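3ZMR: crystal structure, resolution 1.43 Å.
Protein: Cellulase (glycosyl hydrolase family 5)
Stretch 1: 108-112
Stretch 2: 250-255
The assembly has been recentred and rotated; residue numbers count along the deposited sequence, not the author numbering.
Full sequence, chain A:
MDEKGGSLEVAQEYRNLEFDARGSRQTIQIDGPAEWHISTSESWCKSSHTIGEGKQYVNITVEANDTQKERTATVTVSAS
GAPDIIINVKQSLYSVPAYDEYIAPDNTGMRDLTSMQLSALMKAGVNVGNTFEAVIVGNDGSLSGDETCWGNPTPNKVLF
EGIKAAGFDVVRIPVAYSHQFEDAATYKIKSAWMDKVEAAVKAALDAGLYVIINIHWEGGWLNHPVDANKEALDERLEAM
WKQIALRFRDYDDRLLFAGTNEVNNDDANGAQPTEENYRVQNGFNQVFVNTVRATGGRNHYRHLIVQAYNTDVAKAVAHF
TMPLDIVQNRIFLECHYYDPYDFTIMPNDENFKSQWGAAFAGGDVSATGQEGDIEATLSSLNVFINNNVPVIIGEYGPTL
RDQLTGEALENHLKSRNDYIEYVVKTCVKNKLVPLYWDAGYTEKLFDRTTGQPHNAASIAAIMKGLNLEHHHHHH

Stretch 1 (108-112) TGMRD
Stretch 2, residues 250-255: DYDDRL

Two loop segments of one chain, at least 141 residues apart in sequence wherever they touch, pack along a short front that buries 278 Å² summed over both sides. The register is set by two CA–CA approaches, 4.7 Å between Gly 109 CA and Asp 252 CA and 5.0 Å between Met 110 CA and Asp 253 CA, so both chains advance in the same sense at this point.

Stretch 2 begins outside the contact: Asp 250 (phi/psi -89/4, chi1 -63°, m) does not touch stretch 1. Tyr 251 (-78/149, chi1 -72°, m, chi2 82°) directs its CA-to-CB bond away, and it meets stretch 1 through its backbone, with Tyr 251 O 4.1 Å from Met 110 SD.

Asp 252 (-76/-173, chi1 76°, p) opens a type I turn closed by Leu 255 N donating to Asp 252 O at 3.1 Å. Its carboxylate serves its own stretch: Asp 252 OD1 accepts from Arg 254 N at 3.1 Å and from Arg 254 NE at 2.9 Å (172°), the latter a salt bridge. Across the interface, Asp 252 CB lies 3.4 Å from Gly 109 O. Gly 109 has phi/psi 73/9, a positive phi that favours glycine, and an ideal CB there would stand 2.7 Å from Asp 252 CB, a clash.

Asp 253 (-75/-2, chi1 68°, p, chi2 9°) is the hub, with 93 Å² covered and its CA-to-CB bond pointing toward stretch 1. Its backbone Asp 253 N donates to Gly 109 O at 3.1 Å (154°). Asp 253 OD2 accepts from both Arg 111 N and Arg 111 NE, each at 2.9 Å (155° and 165°), while Arg 111 NH2 donates to Asp 253 OD1 at 2.9 Å (152°). The guanidinium thus meets the carboxylate edge-on in a two-pronged salt bridge, pairing opposite charges with directed hydrogen bonds. Arg 111 (-62/151) reaches it with chi angles -66°, 167°, -76° and 178° (m, t, m, then extended). A water donates to Arg 111 O at 2.7 Å and Asp 253 OD2 at 2.8 Å, bridging the two residues. Beside this polar cluster, Met 110 (-113/92; chi -44°, -53°, -78°, all m) lays SD 3.5 Å from Asp 253 N and CE 3.9 Å from Asp 253 CB, a van der Waals contact.

Arg 254 (-75/-15; -66° m, 165° t, -48° m, 151°) adds a peripheral contact, its CG 4.3 Å from Arg 111 NH2. Leu 255 (-100/121; 180° t, 63° p) leaves the turn in extended conformation, clear of stretch 1.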

# COMPACT_ATOMS: atom_id res chain seq x y z
N THR A 108 21.62 11.10 -5.00
CA THR A 108 21.54 11.86 -6.25
C THR A 108 20.09 11.89 -6.73
O THR A 108 19.48 10.85 -6.94
CB THR A 108 22.46 11.29 -7.33
OG1 THR A 108 23.79 11.26 -6.83
CG2 THR A 108 22.42 12.17 -8.58
N GLY A 109 19.55 13.09 -6.88
CA GLY A 109 18.15 13.23 -7.30
C GLY A 109 17.11 12.88 -6.26
O GLY A 109 15.92 12.87 -6.56
N MET A 110 17.57 12.66 -5.02
CA MET A 110 16.73 12.26 -3.90
C MET A 110 16.71 13.41 -2.90
O MET A 110 17.59 13.53 -2.05
CB MET A 110 17.20 10.95 -3.25
CG MET A 110 17.59 9.85 -4.22
SD MET A 110 16.38 9.42 -5.47
CE MET A 110 15.25 8.41 -4.53
N ARG A 111 15.73 14.30 -3.05
CA ARG A 111 15.62 15.49 -2.20
C ARG A 111 15.43 15.11 -0.74
O ARG A 111 14.84 14.08 -0.40
CB ARG A 111 14.46 16.35 -2.65
CG ARG A 111 14.68 16.96 -4.04
CD ARG A 111 13.39 17.55 -4.58
NE ARG A 111 12.51 16.48 -5.04
CZ ARG A 111 11.29 16.66 -5.52
NH1 ARG A 111 10.73 17.87 -5.56
NH2 ARG A 111 10.64 15.60 -5.98
N ASP A 112 15.91 15.99 0.15
CA ASP A 112 15.75 15.79 1.57
C ASP A 112 14.35 16.24 2.00
O ASP A 112 14.16 17.30 2.64
CB ASP A 112 16.82 16.56 2.35
CG ASP A 112 16.86 16.17 3.81
OD1 ASP A 112 16.28 15.15 4.21
OD2 ASP A 112 17.52 16.89 4.56
N ASP A 250 18.36 3.56 -10.56
CA ASP A 250 19.02 4.86 -10.79
C ASP A 250 18.09 6.01 -11.10
O ASP A 250 18.55 7.10 -11.36
CB ASP A 250 20.11 4.74 -11.87
CG ASP A 250 21.24 3.81 -11.47
OD1 ASP A 250 21.46 3.53 -10.26
OD2 ASP A 250 21.96 3.35 -12.38
N TYR A 251 16.77 5.79 -11.04
CA TYR A 251 15.81 6.88 -11.24
C TYR A 251 15.68 7.74 -9.99
O TYR A 251 15.85 7.26 -8.86
CB TYR A 251 14.43 6.34 -11.68
CG TYR A 251 14.44 5.84 -13.13
CD1 TYR A 251 14.89 4.58 -13.45
CD2 TYR A 251 14.11 6.69 -14.16
CE1 TYR A 251 14.96 4.15 -14.77
CE2 TYR A 251 14.15 6.29 -15.47
CZ TYR A 251 14.58 5.02 -15.79
OH TYR A 251 14.61 4.68 -17.14
N ASP A 252 15.41 9.02 -10.21
CA ASP A 252 15.33 9.97 -9.13
C ASP A 252 14.01 9.85 -8.33
O ASP A 252 13.21 8.90 -8.53
CB ASP A 252 15.68 11.37 -9.63
CG ASP A 252 14.61 12.06 -10.42
OD1 ASP A 252 13.42 11.72 -10.36
OD2 ASP A 252 14.99 13.07 -11.06
N ASP A 253 13.79 10.78 -7.40
CA ASP A 253 12.71 10.64 -6.42
C ASP A 253 11.29 10.89 -6.96
O ASP A 253 10.31 10.75 -6.26
CB ASP A 253 12.97 11.47 -5.16
CG ASP A 253 12.90 12.98 -5.39
OD1 ASP A 253 12.48 13.43 -6.48
OD2 ASP A 253 13.25 13.73 -4.44
N ARG A 254 11.21 11.24 -8.23
CA ARG A 254 9.93 11.37 -8.89
C ARG A 254 9.34 9.99 -9.19
O ARG A 254 8.16 9.90 -9.52
CB ARG A 254 10.02 12.25 -10.14
CG ARG A 254 10.36 13.73 -9.87
CD ARG A 254 10.81 14.45 -11.16
NE ARG A 254 11.80 13.62 -11.85
CZ ARG A 254 12.03 13.57 -13.16
NH1 ARG A 254 11.34 14.33 -14.01
NH2 ARG A 254 12.95 12.74 -13.64
N LEU A 255 10.14 8.93 -9.12
CA LEU A 255 9.67 7.55 -9.29
C LEU A 255 9.49 6.88 -7.94
O LEU A 255 10.45 6.79 -7.15
CB LEU A 255 10.58 6.70 -10.15
CG LEU A 255 10.19 5.24 -10.40
CD1 LEU A 255 8.86 5.13 -11.17
CD2 LEU A 255 11.26 4.50 -11.16
O HOH W 1 13.05 12.67 -1.90